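Local atomic coordinates of cytochrome c-552/4 domain-containing protein (Ignicoccus hospitalis KIN4/I, PDB entry 4QO5), a protein that binds eight c-type hemes as a membrane-associated cytochrome and probably serves in electron transfer, although its physiological reaction is not established. Residues I301-L312 with R399-A409; K123-N132 with P326-L334. All coordinates share one frame; numbering follows the deposited sequence.

Contact 1. Residues I301-L312 with R399-A409; sequences IAERTHNVDTRL and RREQMVKICSA. With HEC (heme c), chain F.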
# COMPACT_ATOMS: atom_id res chain seq x y z
N ILE A 301 22.93 13.76 -20.42
CA ILE A 301 22.83 12.32 -20.19
C ILE A 301 21.58 11.76 -20.86
O ILE A 301 21.59 10.66 -21.41
CB ILE A 301 22.79 12.04 -18.67
CG1 ILE A 301 24.14 12.41 -18.04
CG2 ILE A 301 22.42 10.58 -18.39
CD1 ILE A 301 24.08 12.45 -16.50
N ALA A 302 20.49 12.52 -20.80
CA ALA A 302 19.26 12.10 -21.44
C ALA A 302 18.49 13.36 -21.81
O ALA A 302 18.36 14.26 -20.99
CB ALA A 302 18.42 11.24 -20.50
N GLU A 303 18.00 13.42 -23.04
CA GLU A 303 17.12 14.51 -23.46
C GLU A 303 15.72 14.31 -22.91
O GLU A 303 15.19 13.18 -22.87
CB GLU A 303 17.09 14.61 -25.00
CG GLU A 303 18.43 14.95 -25.62
CD GLU A 303 18.81 16.42 -25.48
OE1 GLU A 303 17.95 17.24 -25.06
OE2 GLU A 303 19.97 16.77 -25.80
N ARG A 304 15.09 15.40 -22.49
CA ARG A 304 13.71 15.31 -22.02
C ARG A 304 12.80 14.75 -23.10
O ARG A 304 12.98 15.05 -24.31
CB ARG A 304 13.20 16.69 -21.60
CG ARG A 304 11.87 16.64 -20.84
CD ARG A 304 11.36 18.04 -20.60
NE ARG A 304 12.23 18.80 -19.71
CZ ARG A 304 12.91 19.88 -20.07
NH1 ARG A 304 12.88 20.32 -21.33
NH2 ARG A 304 13.65 20.52 -19.16
N THR A 305 11.85 13.92 -22.70
CA THR A 305 10.81 13.49 -23.64
C THR A 305 9.41 13.48 -23.04
O THR A 305 9.22 13.03 -21.91
CB THR A 305 11.11 12.09 -24.23
OG1 THR A 305 10.13 11.78 -25.23
CG2 THR A 305 11.08 11.02 -23.15
N HIS A 306 8.44 13.98 -23.81
CA HIS A 306 7.03 13.84 -23.44
C HIS A 306 6.38 12.73 -24.24
O HIS A 306 5.16 12.59 -24.27
CB HIS A 306 6.26 15.15 -23.61
CG HIS A 306 6.33 16.02 -22.40
ND1 HIS A 306 7.42 16.81 -22.12
CD2 HIS A 306 5.46 16.19 -21.37
CE1 HIS A 306 7.22 17.45 -20.98
NE2 HIS A 306 6.04 17.10 -20.52
N ASN A 307 7.21 11.95 -24.91
CA ASN A 307 6.73 10.72 -25.53
C ASN A 307 7.47 9.61 -24.84
O ASN A 307 8.59 9.27 -25.24
CB ASN A 307 7.07 10.71 -27.01
CG ASN A 307 6.54 9.46 -27.72
OD1 ASN A 307 6.09 8.51 -27.07
ND2 ASN A 307 6.60 9.46 -29.03
N VAL A 308 6.86 9.04 -23.80
CA VAL A 308 7.57 8.06 -22.98
C VAL A 308 7.97 6.80 -23.74
O VAL A 308 8.92 6.13 -23.36
CB VAL A 308 6.79 7.68 -21.71
CG1 VAL A 308 6.54 8.92 -20.88
CG2 VAL A 308 5.49 7.03 -22.08
N ASP A 309 7.24 6.48 -24.82
CA ASP A 309 7.54 5.31 -25.65
C ASP A 309 8.99 5.29 -26.12
O ASP A 309 9.59 4.22 -26.28
CB ASP A 309 6.66 5.28 -26.91
CG ASP A 309 5.17 5.45 -26.61
OD1 ASP A 309 4.42 5.75 -27.56
OD2 ASP A 309 4.76 5.29 -25.44
N THR A 310 9.55 6.47 -26.38
CA THR A 310 10.86 6.58 -27.02
C THR A 310 12.00 6.01 -26.18
O THR A 310 13.09 5.80 -26.69
CB THR A 310 11.21 8.03 -27.40
OG1 THR A 310 11.36 8.82 -26.22
CG2 THR A 310 10.12 8.62 -28.26
N ARG A 311 11.74 5.77 -24.91
CA ARG A 311 12.75 5.22 -24.01
C ARG A 311 12.65 3.72 -23.80
O ARG A 311 13.57 3.10 -23.26
CB ARG A 311 12.71 5.95 -22.68
CG ARG A 311 13.04 7.41 -22.83
CD ARG A 311 13.77 7.89 -21.63
NE ARG A 311 14.10 9.29 -21.74
CZ ARG A 311 14.52 10.00 -20.71
NH1 ARG A 311 14.65 9.42 -19.52
NH2 ARG A 311 14.80 11.29 -20.85
N LEU A 312 11.54 3.13 -24.25
CA LEU A 312 11.25 1.72 -23.99
C LEU A 312 11.64 0.83 -25.16
O LEU A 312 11.31 1.14 -26.32
CB LEU A 312 9.76 1.55 -23.68
CG LEU A 312 9.18 2.51 -22.64
CD1 LEU A 312 7.65 2.41 -22.62
CD2 LEU A 312 9.76 2.24 -21.25
N ARG A 399 17.82 2.03 -27.55
CA ARG A 399 17.04 2.47 -26.40
C ARG A 399 17.58 1.87 -25.12
O ARG A 399 17.66 2.56 -24.11
CB ARG A 399 15.57 2.14 -26.57
CG ARG A 399 15.01 2.86 -27.83
CD ARG A 399 13.54 2.58 -28.02
NE ARG A 399 13.01 3.31 -29.17
CZ ARG A 399 11.71 3.40 -29.46
NH1 ARG A 399 11.31 4.08 -30.53
NH2 ARG A 399 10.82 2.81 -28.67
N ARG A 400 17.93 0.60 -25.18
CA ARG A 400 18.50 -0.07 -24.02
C ARG A 400 19.78 0.64 -23.57
O ARG A 400 19.97 0.91 -22.38
CB ARG A 400 18.76 -1.55 -24.28
CG ARG A 400 19.22 -2.25 -23.01
CD ARG A 400 19.85 -3.60 -23.24
NE ARG A 400 18.86 -4.61 -23.59
CZ ARG A 400 18.90 -5.87 -23.18
NH1 ARG A 400 19.87 -6.29 -22.38
NH2 ARG A 400 17.95 -6.71 -23.56
N GLU A 401 20.63 0.98 -24.53
CA GLU A 401 21.89 1.66 -24.24
C GLU A 401 21.67 3.05 -23.64
O GLU A 401 22.41 3.48 -22.75
CB GLU A 401 22.74 1.75 -25.51
CG GLU A 401 24.03 2.53 -25.35
CD GLU A 401 24.80 2.61 -26.65
OE1 GLU A 401 24.69 3.65 -27.35
OE2 GLU A 401 25.50 1.63 -26.99
N GLN A 402 20.65 3.77 -24.13
CA GLN A 402 20.32 5.06 -23.53
C GLN A 402 19.89 4.93 -22.07
O GLN A 402 20.22 5.78 -21.24
CB GLN A 402 19.22 5.79 -24.31
CG GLN A 402 18.53 6.88 -23.48
CD GLN A 402 19.34 8.18 -23.36
OE1 GLN A 402 19.30 9.02 -24.27
NE2 GLN A 402 20.04 8.36 -22.24
N MET A 403 19.14 3.88 -21.76
CA MET A 403 18.71 3.70 -20.37
C MET A 403 19.92 3.39 -19.48
O MET A 403 20.07 3.94 -18.39
CB MET A 403 17.66 2.59 -20.25
CG MET A 403 17.09 2.37 -18.82
SD MET A 403 16.03 3.74 -18.28
CE MET A 403 17.07 4.52 -17.07
N VAL A 404 20.80 2.52 -19.97
CA VAL A 404 22.00 2.16 -19.22
C VAL A 404 22.86 3.40 -18.94
O VAL A 404 23.47 3.51 -17.88
CB VAL A 404 22.78 1.04 -19.95
CG1 VAL A 404 24.17 0.79 -19.32
CG2 VAL A 404 21.93 -0.23 -19.95
N LYS A 405 22.85 4.35 -19.86
CA LYS A 405 23.58 5.61 -19.69
C LYS A 405 23.03 6.41 -18.49
O LYS A 405 23.78 7.07 -17.77
CB LYS A 405 23.52 6.43 -20.99
CG LYS A 405 24.39 7.68 -21.01
CD LYS A 405 24.33 8.36 -22.39
CE LYS A 405 24.82 9.80 -22.32
NZ LYS A 405 24.83 10.45 -23.65
N ILE A 406 21.72 6.34 -18.27
CA ILE A 406 21.13 6.92 -17.07
C ILE A 406 21.61 6.21 -15.81
O ILE A 406 22.08 6.87 -14.89
CB ILE A 406 19.59 6.94 -17.11
CG1 ILE A 406 19.11 7.80 -18.29
CG2 ILE A 406 19.03 7.45 -15.78
CD1 ILE A 406 17.60 7.81 -18.49
N CYS A 407 21.52 4.88 -15.77
CA CYS A 407 21.98 4.12 -14.60
C CYS A 407 23.43 4.44 -14.29
O CYS A 407 23.84 4.43 -13.11
CB CYS A 407 21.91 2.61 -14.81
SG CYS A 407 20.48 2.06 -15.70
N SER A 408 24.20 4.68 -15.36
CA SER A 408 25.64 4.90 -15.27
C SER A 408 26.03 6.18 -14.56
O SER A 408 27.20 6.38 -14.23
CB SER A 408 26.28 4.87 -16.66
OG SER A 408 26.25 3.54 -17.16
N ALA A 409 25.06 7.05 -14.32
CA ALA A 409 25.32 8.20 -13.47
C ALA A 409 25.60 7.75 -12.04
O ALA A 409 26.28 8.45 -11.29
CB ALA A 409 24.14 9.17 -13.49
FE HEC F . 4.83 17.72 -18.85
CHA HEC F . 7.71 19.02 -17.45
CHB HEC F . 4.21 20.66 -20.46
CHC HEC F . 1.97 16.37 -20.29
CHD HEC F . 5.41 14.76 -17.30
NA HEC F . 5.77 19.45 -18.88
C1A HEC F . 6.97 19.81 -18.31
C2A HEC F . 7.31 21.14 -18.72
C3A HEC F . 6.36 21.57 -19.54
C4A HEC F . 5.36 20.52 -19.69
CMA HEC F . 6.31 22.94 -20.23
CAA HEC F . 8.57 21.93 -18.28
CBA HEC F . 9.81 21.35 -18.96
CGA HEC F . 9.75 21.65 -20.44
O1A HEC F . 9.97 22.83 -20.82
O2A HEC F . 9.48 20.72 -21.23
NB HEC F . 3.39 18.41 -20.06
C1B HEC F . 3.35 19.62 -20.72
C2B HEC F . 2.26 19.57 -21.67
C3B HEC F . 1.74 18.33 -21.60
C4B HEC F . 2.40 17.62 -20.58
CMB HEC F . 1.96 20.71 -22.68
CAB HEC F . 0.71 17.43 -22.32
CBB HEC F . 0.79 17.61 -23.87
NC HEC F . 3.88 16.00 -18.88
C1C HEC F . 2.69 15.58 -19.43
C2C HEC F . 2.23 14.37 -18.79
C3C HEC F . 3.35 13.90 -18.23
C4C HEC F . 4.29 14.94 -18.08
CMC HEC F . 1.12 13.52 -19.45
CAC HEC F . 3.75 12.59 -17.53
CBC HEC F . 3.30 11.29 -18.27
ND HEC F . 6.30 17.01 -17.57
C1D HEC F . 6.35 15.72 -17.08
C2D HEC F . 7.56 15.54 -16.32
C3D HEC F . 8.26 16.89 -16.35
C4D HEC F . 7.42 17.72 -17.18
CMD HEC F . 8.01 14.27 -15.58
CAD HEC F . 9.62 17.26 -15.74
CBD HEC F . 10.58 17.00 -16.91
CGD HEC F . 12.03 16.97 -16.51
O1D HEC F . 12.89 17.35 -17.35
O2D HEC F . 12.34 16.55 -15.37
O HOH W 1 18.47 11.34 -24.89
O HOH W 2 15.90 4.38 -23.15
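Ile301 approaches helix 393-407 at Ile406, with CA atoms 6.5 Å apart, and the chain then loops round so that Arg311, in the 3-10 turn 308-311, returns to Arg399, CA to CA 5.6 Å. There the Arg399 side chain, extended from CG to NE, reaches the carbonyls at the end of the turn and just beyond it. Its NH2 donates to Leu312 O at 2.9 Å with an N-H...O angle of 167°; Leu312 O lies in the guanidinium plane and NH2 in the carbonyl plane, while Thr310 CA covers one guanidinium face. NE is held by a salt bridge to Glu395. Gln402, its chain bent at chi2 (78°), turns NE2 onto Ile301 O at 2.9 Å. One turn beyond Gln402, Ile301 CG2 rests against Ile406 CG1 at 4.3 Å. Ile406 CD1 lies 3.5 Å from Arg311 NH1, in a guanidinium held by Glu303 O through NH2 and by Cys287 O through NH1. In the intervening loop His306 NE2 binds heme iron opposite His219, and Arg304 NE donates to propionate O1D at 2.8 Å. Helix side chains thus bond main-chain carbonyls at both ends of the heme-ligating loop, while Arg311 ties the loop to itself.

Contact 2. Residues K123-N132 with P326-L334; sequences KSSKAWAYYN and PRTGQHFKL. With HEC (heme c), chain G.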
# COMPACT_ATOMS: atom_id res chain seq x y z
N LYS A 123 2.32 12.31 -30.43
CA LYS A 123 2.77 11.08 -31.09
C LYS A 123 2.74 9.86 -30.17
O LYS A 123 2.87 8.73 -30.63
CB LYS A 123 4.21 11.25 -31.59
CG LYS A 123 4.38 12.20 -32.75
CD LYS A 123 5.85 12.54 -32.90
CE LYS A 123 6.32 12.45 -34.34
NZ LYS A 123 7.79 12.19 -34.41
N SER A 124 2.58 10.09 -28.88
CA SER A 124 2.77 9.03 -27.89
C SER A 124 1.53 8.14 -27.72
O SER A 124 0.41 8.55 -28.00
CB SER A 124 3.16 9.63 -26.53
OG SER A 124 2.04 10.25 -25.90
N SER A 125 1.77 6.93 -27.23
CA SER A 125 0.69 6.01 -26.88
C SER A 125 -0.27 6.61 -25.85
O SER A 125 -1.46 6.32 -25.89
CB SER A 125 1.27 4.71 -26.32
OG SER A 125 2.23 4.17 -27.20
N LYS A 126 0.26 7.44 -24.94
CA LYS A 126 -0.58 8.09 -23.93
C LYS A 126 -1.65 8.95 -24.58
O LYS A 126 -2.81 8.91 -24.17
CB LYS A 126 0.27 8.95 -22.99
CG LYS A 126 1.07 8.13 -21.94
CD LYS A 126 1.94 9.05 -21.11
CE LYS A 126 2.56 8.33 -19.92
NZ LYS A 126 1.47 8.21 -18.93
N ALA A 127 -1.27 9.74 -25.58
CA ALA A 127 -2.22 10.65 -26.21
C ALA A 127 -3.37 9.87 -26.86
O ALA A 127 -4.51 10.33 -26.92
CB ALA A 127 -1.52 11.53 -27.24
N TRP A 128 -3.04 8.67 -27.33
CA TRP A 128 -3.97 7.83 -28.06
C TRP A 128 -4.66 6.78 -27.20
O TRP A 128 -5.33 5.88 -27.72
CB TRP A 128 -3.24 7.16 -29.24
CG TRP A 128 -2.87 8.14 -30.30
CD1 TRP A 128 -1.67 8.77 -30.47
CD2 TRP A 128 -3.74 8.66 -31.32
NE1 TRP A 128 -1.73 9.63 -31.54
CE2 TRP A 128 -2.99 9.58 -32.08
CE3 TRP A 128 -5.07 8.42 -31.67
CZ2 TRP A 128 -3.53 10.27 -33.17
CZ3 TRP A 128 -5.61 9.11 -32.75
CH2 TRP A 128 -4.83 10.02 -33.49
N ALA A 129 -4.53 6.93 -25.88
CA ALA A 129 -4.94 5.90 -24.92
C ALA A 129 -6.43 5.56 -24.97
O ALA A 129 -6.80 4.41 -24.76
CB ALA A 129 -4.52 6.26 -23.48
N TYR A 130 -7.29 6.54 -25.23
CA TYR A 130 -8.71 6.22 -25.35
C TYR A 130 -8.96 5.32 -26.56
O TYR A 130 -9.65 4.31 -26.45
CB TYR A 130 -9.59 7.48 -25.42
CG TYR A 130 -11.04 7.16 -25.72
CD1 TYR A 130 -11.94 6.90 -24.69
CD2 TYR A 130 -11.52 7.12 -27.04
CE1 TYR A 130 -13.26 6.60 -24.96
CE2 TYR A 130 -12.84 6.81 -27.32
CZ TYR A 130 -13.71 6.56 -26.27
OH TYR A 130 -15.02 6.27 -26.56
N TYR A 131 -8.40 5.68 -27.72
CA TYR A 131 -8.58 4.87 -28.92
C TYR A 131 -7.88 3.52 -28.83
O TYR A 131 -8.42 2.50 -29.28
CB TYR A 131 -8.16 5.66 -30.17
CG TYR A 131 -9.02 6.89 -30.32
CD1 TYR A 131 -10.33 6.78 -30.80
CD2 TYR A 131 -8.56 8.14 -29.94
CE1 TYR A 131 -11.13 7.90 -30.93
CE2 TYR A 131 -9.37 9.26 -30.05
CZ TYR A 131 -10.64 9.13 -30.55
OH TYR A 131 -11.43 10.25 -30.66
N ASN A 132 -6.70 3.50 -28.23
CA ASN A 132 -5.98 2.24 -28.03
C ASN A 132 -6.82 1.22 -27.27
O ASN A 132 -6.82 0.03 -27.60
CB ASN A 132 -4.64 2.46 -27.33
CG ASN A 132 -3.61 3.13 -28.23
OD1 ASN A 132 -3.76 3.12 -29.45
ND2 ASN A 132 -2.58 3.72 -27.63
N PRO A 326 5.93 -1.06 -29.79
CA PRO A 326 5.40 -0.57 -31.08
C PRO A 326 6.09 0.70 -31.57
O PRO A 326 6.49 1.53 -30.74
CB PRO A 326 3.93 -0.26 -30.75
CG PRO A 326 3.60 -1.19 -29.61
CD PRO A 326 4.86 -1.30 -28.79
N ARG A 327 6.21 0.85 -32.89
CA ARG A 327 6.86 2.02 -33.48
C ARG A 327 6.06 3.30 -33.31
O ARG A 327 6.64 4.37 -33.16
CB ARG A 327 7.13 1.80 -34.98
CG ARG A 327 8.17 0.74 -35.24
CD ARG A 327 8.42 0.58 -36.73
NE ARG A 327 9.49 -0.39 -36.95
CZ ARG A 327 10.51 -0.21 -37.79
NH1 ARG A 327 10.60 0.91 -38.50
NH2 ARG A 327 11.43 -1.15 -37.91
N THR A 328 4.74 3.20 -33.37
CA THR A 328 3.90 4.39 -33.20
C THR A 328 2.93 4.24 -32.03
O THR A 328 2.74 3.15 -31.50
CB THR A 328 3.05 4.71 -34.46
OG1 THR A 328 1.83 3.96 -34.45
CG2 THR A 328 3.83 4.41 -35.74
N GLY A 329 2.33 5.36 -31.64
CA GLY A 329 1.46 5.39 -30.48
C GLY A 329 0.05 4.93 -30.79
O GLY A 329 -0.76 4.75 -29.87
N GLN A 330 -0.26 4.75 -32.07
CA GLN A 330 -1.59 4.29 -32.47
C GLN A 330 -1.68 2.77 -32.48
O GLN A 330 -1.66 2.14 -33.53
CB GLN A 330 -2.00 4.88 -33.83
CG GLN A 330 -2.03 6.39 -33.82
CD GLN A 330 -2.30 6.96 -35.20
OE1 GLN A 330 -1.68 6.56 -36.18
NE2 GLN A 330 -3.25 7.89 -35.29
N HIS A 331 -1.79 2.19 -31.28
CA HIS A 331 -1.76 0.74 -31.13
C HIS A 331 -2.96 0.04 -31.75
O HIS A 331 -2.87 -1.13 -32.14
CB HIS A 331 -1.64 0.38 -29.64
CG HIS A 331 -0.39 0.88 -29.00
ND1 HIS A 331 -0.20 0.88 -27.63
CD2 HIS A 331 0.74 1.40 -29.54
CE1 HIS A 331 0.99 1.39 -27.36
NE2 HIS A 331 1.58 1.71 -28.49
N PHE A 332 -4.09 0.75 -31.85
CA PHE A 332 -5.31 0.19 -32.44
C PHE A 332 -5.15 -0.11 -33.94
O PHE A 332 -5.99 -0.77 -34.54
CB PHE A 332 -6.53 1.11 -32.20
CG PHE A 332 -6.37 2.50 -32.77
CD1 PHE A 332 -6.84 2.80 -34.05
CD2 PHE A 332 -5.73 3.49 -32.04
CE1 PHE A 332 -6.68 4.07 -34.59
CE2 PHE A 332 -5.56 4.76 -32.58
CZ PHE A 332 -6.03 5.05 -33.85
N LYS A 333 -4.06 0.36 -34.53
CA LYS A 333 -3.79 0.12 -35.95
C LYS A 333 -2.94 -1.13 -36.21
O LYS A 333 -2.71 -1.50 -37.37
CB LYS A 333 -3.11 1.34 -36.57
CG LYS A 333 -4.03 2.54 -36.68
CD LYS A 333 -3.35 3.69 -37.40
CE LYS A 333 -4.36 4.80 -37.70
NZ LYS A 333 -3.74 5.88 -38.52
N LEU A 334 -2.48 -1.76 -35.14
CA LEU A 334 -1.65 -2.95 -35.27
C LEU A 334 -2.51 -4.14 -35.66
O LEU A 334 -3.66 -4.26 -35.23
CB LEU A 334 -0.94 -3.24 -33.94
CG LEU A 334 0.09 -2.22 -33.45
CD1 LEU A 334 0.59 -2.60 -32.07
CD2 LEU A 334 1.28 -2.13 -34.44
FE HEC G . 1.63 6.52 -17.49
CHA HEC G . 1.59 4.39 -20.21
CHB HEC G . 5.06 6.23 -17.29
CHC HEC G . 1.70 9.10 -15.24
CHD HEC G . -1.75 6.52 -17.37
NA HEC G . 3.07 5.54 -18.57
C1A HEC G . 2.80 4.67 -19.62
C2A HEC G . 4.07 4.10 -20.03
C3A HEC G . 5.04 4.60 -19.24
C4A HEC G . 4.42 5.51 -18.29
CMA HEC G . 6.55 4.29 -19.27
CAA HEC G . 4.22 3.07 -21.17
CBA HEC G . 4.21 3.73 -22.55
CGA HEC G . 2.80 3.83 -23.08
O1A HEC G . 2.40 4.97 -23.46
O2A HEC G . 2.07 2.80 -23.11
NB HEC G . 3.07 7.45 -16.46
C1B HEC G . 4.44 7.22 -16.55
C2B HEC G . 5.13 8.24 -15.77
C3B HEC G . 4.18 9.05 -15.25
C4B HEC G . 2.90 8.55 -15.64
CMB HEC G . 6.66 8.36 -15.68
CAB HEC G . 4.22 10.36 -14.43
CBB HEC G . 5.46 11.27 -14.56
NC HEC G . 0.26 7.57 -16.45
C1C HEC G . 0.48 8.63 -15.61
C2C HEC G . -0.79 8.99 -14.98
C3C HEC G . -1.71 8.50 -15.83
C4C HEC G . -1.09 7.46 -16.61
CMC HEC G . -0.82 10.36 -14.26
CAC HEC G . -3.26 8.63 -15.92
CBC HEC G . -3.93 9.96 -15.49
ND HEC G . 0.16 5.57 -18.62
C1D HEC G . -1.21 5.75 -18.37
C2D HEC G . -1.98 5.00 -19.34
C3D HEC G . -0.94 4.34 -20.23
C4D HEC G . 0.35 4.76 -19.72
CMD HEC G . -3.51 4.90 -19.43
CAD HEC G . -1.22 3.44 -21.45
CBD HEC G . -1.20 4.30 -22.72
CGD HEC G . -1.37 3.38 -23.91
O1D HEC G . -0.41 2.62 -24.22
O2D HEC G . -2.45 3.42 -24.55
O HOH W 3 3.19 7.88 -33.00
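Phe332, Gly329 and Asn132 bury the most surface here, and Asn132 touches both of the others. Its carboxamide works in two directions: ND2 donates to Gly329 O at 3.1 Å, nearly along the C=O axis and within the amide plane, whereas OD1 receives weak bonds from the backbone N atoms of His331 (2.8 Å) and Phe332. The amide lies over one face of the His331 ring with the planes only 7° apart. ND2 also donates to heme propionate O2D at 3.1 Å. Gly329 sits with its CA 3.7 Å from that of Ser125, so near that a CB would run into the main chain of residues 123-125.

The segment 123-132 forms a type I turn, Lys126 to Ala129, leading through the N-cap Trp128 into helix 129-134; Lys126 NZ from this turn binds the heme iron opposite His239, an unusual lysine ligation of a c-type heme. Across from it, Gln330, the centre of an inverse gamma turn, lays its extended side chain over the Trp128 indole. Gln330 CG stands 3.8 Å from the centroid of the five-membered ring, a CH-pi contact, with NE2 over the same face, offset toward the rim at CZ2 and CH2. Replacing Trp128 with an alanine would probably leave Gln330 without its aromatic platform and open a gap beside Phe332. The Phe332 ring, brought there by a chi1 of 59° that places CG between the backbone N and carbonyl carbon, sets CE2 3.8 Å from Trp128 CE3 and 3.7 Å from Tyr131 CB, its plane inclined 46° to the indole.

The two contacts have centres about 20 Å apart and share no helix or strand, yet they touch: Asp309 OD1 of contact 1 lies 2.7 Å from Ser125 OG of contact 2, a probable hydrogen bond, and Val308 CG2 packs on Lys126 CE. Along the chain their segments alternate. Contact 1 is the more buried, seven of eleven touching residues against five; contact 2, although nearer the chain centre (about 11 Å against 17 Å), leaves Trp128, Tyr131, Gln330 and Phe332 partly exposed. Contact 1 pairs Arg399 and Gln402 of a helix with backbone carbonyls, beside a small aliphatic patch; contact 2 relies on aromatic packing and an asparagine bridge. Each carries an iron ligand, histidine in one, lysine in the other.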